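PDB 2I7F: ferredoxin component of dioxygenase from Sphingobium yanoikuyae, which carries a Rieske-type [2Fe-2S] cluster and probably passes electrons to the terminal oxygenase of the biphenyl 2,3-dioxygenase system. Local coordinates for residues Asp42-Thr46 with His47-Met51. Numbering follows the deposited sequence.
Sequences DNLCT and HGNAM. With FES (Fe2/s2 (inorganic) cluster), chain D.
Cys45 SG and His47 CG both lie anti to their own backbone nitrogens (chi1 -170° and -180°), and from one tight loop the two side chains reach different irons of the same cluster. The thiolate sulfur of Cys45 binds FE2, SG to FE2 being 2.3 Å, while the imidazole of His47 presents ND1 to FE1 at 2.2 Å. This is the Cys-X-His half of the Rieske motif; Cys64 completes the protein ligands of FE2 and His67 those of FE1, the two histidine rings meeting nearly at right angles. The backbone N-H of His47 also donates to the sulfur that binds FE2, His47 N to Cys45 SG being 3.4 Å in a nearly straight bond (164° at the hydrogen). Gly48 follows with its amide N 3.2 Å from the bridging sulfide S2; glycine suits this place, since a CB here would run into that sulfide.

Behind the ligands the chain doubles back and closes the loop. Cys45 N donates to Ala50 O at 3.0 Å, and Leu44 and Met51 form a single backbone bridge beside it. Ala50 is small, and its methyl packs against Cys64 as the chain returns. Met51, bent at its second torsion, lays SD against the Asn43 side chain, the two crossing at about a right angle, and SD lies 3.7 Å from Leu44 N. Its methyl CE touches Leu44 CD1, giving the flexible thioether an apolar neighbour. The hydroxyl of Thr46 hydrogen-bonds to Ile85 O, linking this loop to the chain around Ile85.

One sulfur thus receives an N-H as well as binding iron. Such a bond should draw charge from the thiolate, which would favour the reduced cluster and probably raise its potential, as in other Rieske proteins.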
ATOM      1  N   ASP A  42      -2.914  -3.945   0.844  1.00 17.99           N
ATOM      2  CA  ASP A  42      -2.278  -5.170   0.369  1.00 17.82           C
ATOM      3  C   ASP A  42      -1.266  -4.881  -0.764  1.00 17.71           C
ATOM      4  O   ASP A  42      -1.429  -3.962  -1.545  1.00 19.17           O
ATOM      5  CB  ASP A  42      -3.308  -6.188  -0.099  1.00 18.09           C
ATOM      6  CG  ASP A  42      -3.987  -6.909   1.054  1.00 18.73           C
ATOM      7  OD1 ASP A  42      -3.586  -6.698   2.218  1.00 19.92           O
ATOM      8  OD2 ASP A  42      -4.935  -7.679   0.795  1.00 19.16           O
ATOM      9  N   ASN A  43      -0.185  -5.635  -0.803  1.00 17.07           N
ATOM     10  CA  ASN A  43       0.842  -5.449  -1.841  1.00 15.73           C
ATOM     11  C   ASN A  43       0.571  -6.281  -3.122  1.00 16.28           C
ATOM     12  O   ASN A  43       0.916  -5.848  -4.234  1.00 16.52           O
ATOM     13  CB  ASN A  43       2.203  -5.812  -1.242  1.00 14.84           C
ATOM     14  CG  ASN A  43       3.347  -5.149  -1.900  1.00 15.17           C
ATOM     15  OD1 ASN A  43       4.527  -5.442  -1.579  1.00 20.54           O
ATOM     16  ND2 ASN A  43       3.060  -4.245  -2.822  1.00 13.70           N
ATOM     17  N   LEU A  44      -0.015  -7.473  -2.975  1.00 15.97           N
ATOM     18  CA  LEU A  44      -0.298  -8.312  -4.126  1.00 15.25           C
ATOM     19  C   LEU A  44      -1.414  -7.654  -4.976  1.00 16.96           C
ATOM     20  O   LEU A  44      -2.544  -7.486  -4.516  1.00 17.13           O
ATOM     21  CB  LEU A  44      -0.715  -9.763  -3.713  1.00 15.59           C
ATOM     22  CG  LEU A  44      -0.696 -10.830  -4.833  1.00 15.12           C
ATOM     23  CD1 LEU A  44       0.761 -11.152  -5.278  1.00 14.23           C
ATOM     24  CD2 LEU A  44      -1.441 -12.106  -4.435  1.00 12.98           C
ATOM     25  N   CYS A  45      -1.069  -7.282  -6.211  1.00 16.54           N
ATOM     26  CA  CYS A  45      -2.051  -6.880  -7.212  1.00 16.01           C
ATOM     27  C   CYS A  45      -3.202  -7.895  -7.241  1.00 16.25           C
ATOM     28  O   CYS A  45      -2.975  -9.084  -7.025  1.00 15.74           O
ATOM     29  CB  CYS A  45      -1.433  -6.804  -8.599  1.00 16.30           C
ATOM     30  SG  CYS A  45      -2.600  -6.039  -9.737  1.00 14.56           S
ATOM     31  N   THR A  46      -4.425  -7.395  -7.424  1.00 16.37           N
ATOM     32  CA  THR A  46      -5.621  -8.255  -7.426  1.00 16.02           C
ATOM     33  C   THR A  46      -5.792  -8.891  -8.794  1.00 15.02           C
ATOM     34  O   THR A  46      -6.596  -9.809  -8.957  1.00 15.41           O
ATOM     35  CB  THR A  46      -6.959  -7.506  -7.034  1.00 16.20           C
ATOM     36  OG1 THR A  46      -7.240  -6.482  -8.002  1.00 17.09           O
ATOM     37  CG2 THR A  46      -6.936  -6.909  -5.610  1.00 13.99           C
ATOM     38  N   HIS A  47      -5.027  -8.420  -9.777  1.00 15.67           N
ATOM     39  CA  HIS A  47      -5.117  -8.948 -11.115  1.00 15.47           C
ATOM     40  C   HIS A  47      -4.113 -10.064 -11.410  1.00 16.02           C
ATOM     41  O   HIS A  47      -4.370 -10.949 -12.237  1.00 15.63           O
ATOM     42  CB  HIS A  47      -5.005  -7.822 -12.128  1.00 15.30           C
ATOM     43  CG  HIS A  47      -5.097  -8.304 -13.526  1.00 14.90           C
ATOM     44  ND1 HIS A  47      -3.987  -8.458 -14.329  1.00 16.94           N
ATOM     45  CD2 HIS A  47      -6.145  -8.786 -14.233  1.00 17.99           C
ATOM     46  CE1 HIS A  47      -4.361  -8.963 -15.490  1.00 16.81           C
ATOM     47  NE2 HIS A  47      -5.663  -9.187 -15.450  1.00 16.02           N
ATOM     48  N   GLY A  48      -2.976 -10.044 -10.740  1.00 16.24           N
ATOM     49  CA  GLY A  48      -2.014 -11.108 -10.922  1.00 16.15           C
ATOM     50  C   GLY A  48      -0.914 -11.141  -9.891  1.00 16.01           C
ATOM     51  O   GLY A  48      -1.037 -10.581  -8.812  1.00 16.60           O
ATOM     52  N   ASN A  49       0.165 -11.844 -10.219  1.00 15.42           N
ATOM     53  CA  ASN A  49       1.256 -12.057  -9.287  1.00 15.47           C
ATOM     54  C   ASN A  49       2.327 -10.979  -9.518  1.00 14.96           C
ATOM     55  O   ASN A  49       3.341 -11.221 -10.156  1.00 14.86           O
ATOM     56  CB  ASN A  49       1.850 -13.467  -9.462  1.00 15.44           C
ATOM     57  CG  ASN A  49       0.928 -14.583  -9.001  1.00 16.84           C
ATOM     58  OD1 ASN A  49       0.281 -14.491  -7.978  1.00 16.03           O
ATOM     59  ND2 ASN A  49       0.895 -15.677  -9.776  1.00 17.12           N
ATOM     60  N   ALA A  50       2.044  -9.764  -9.034  1.00 15.19           N
ATOM     61  CA  ALA A  50       2.979  -8.658  -8.986  1.00 14.91           C
ATOM     62  C   ALA A  50       2.752  -7.953  -7.661  1.00 14.87           C
ATOM     63  O   ALA A  50       1.657  -8.040  -7.093  1.00 14.60           O
ATOM     64  CB  ALA A  50       2.751  -7.708 -10.123  1.00 15.13           C
ATOM     65  N   MET A  51       3.786  -7.283  -7.172  1.00 13.82           N
ATOM     66  CA  MET A  51       3.693  -6.455  -5.961  1.00 14.25           C
ATOM     67  C   MET A  51       3.595  -5.000  -6.339  1.00 14.28           C
ATOM     68  O   MET A  51       4.415  -4.505  -7.121  1.00 15.03           O
ATOM     69  CB  MET A  51       4.896  -6.647  -5.036  1.00 14.04           C
ATOM     70  CG  MET A  51       4.956  -8.037  -4.319  1.00 13.10           C
ATOM     71  SD  MET A  51       3.477  -8.496  -3.410  1.00 15.90           S
ATOM     72  CE  MET A  51       3.882 -10.118  -2.856  1.00 11.11           C
TER
HETATM   73 FE1  FES D 501      -2.097  -7.336 -13.975  1.00 17.77          FE
HETATM   74 FE2  FES D 501      -1.317  -6.042 -11.664  1.00 18.55          FE
HETATM   75  S1  FES D 501      -2.515  -5.283 -13.370  1.00 19.86           S
HETATM   76  S2  FES D 501      -0.902  -8.158 -12.301  1.00 19.06           S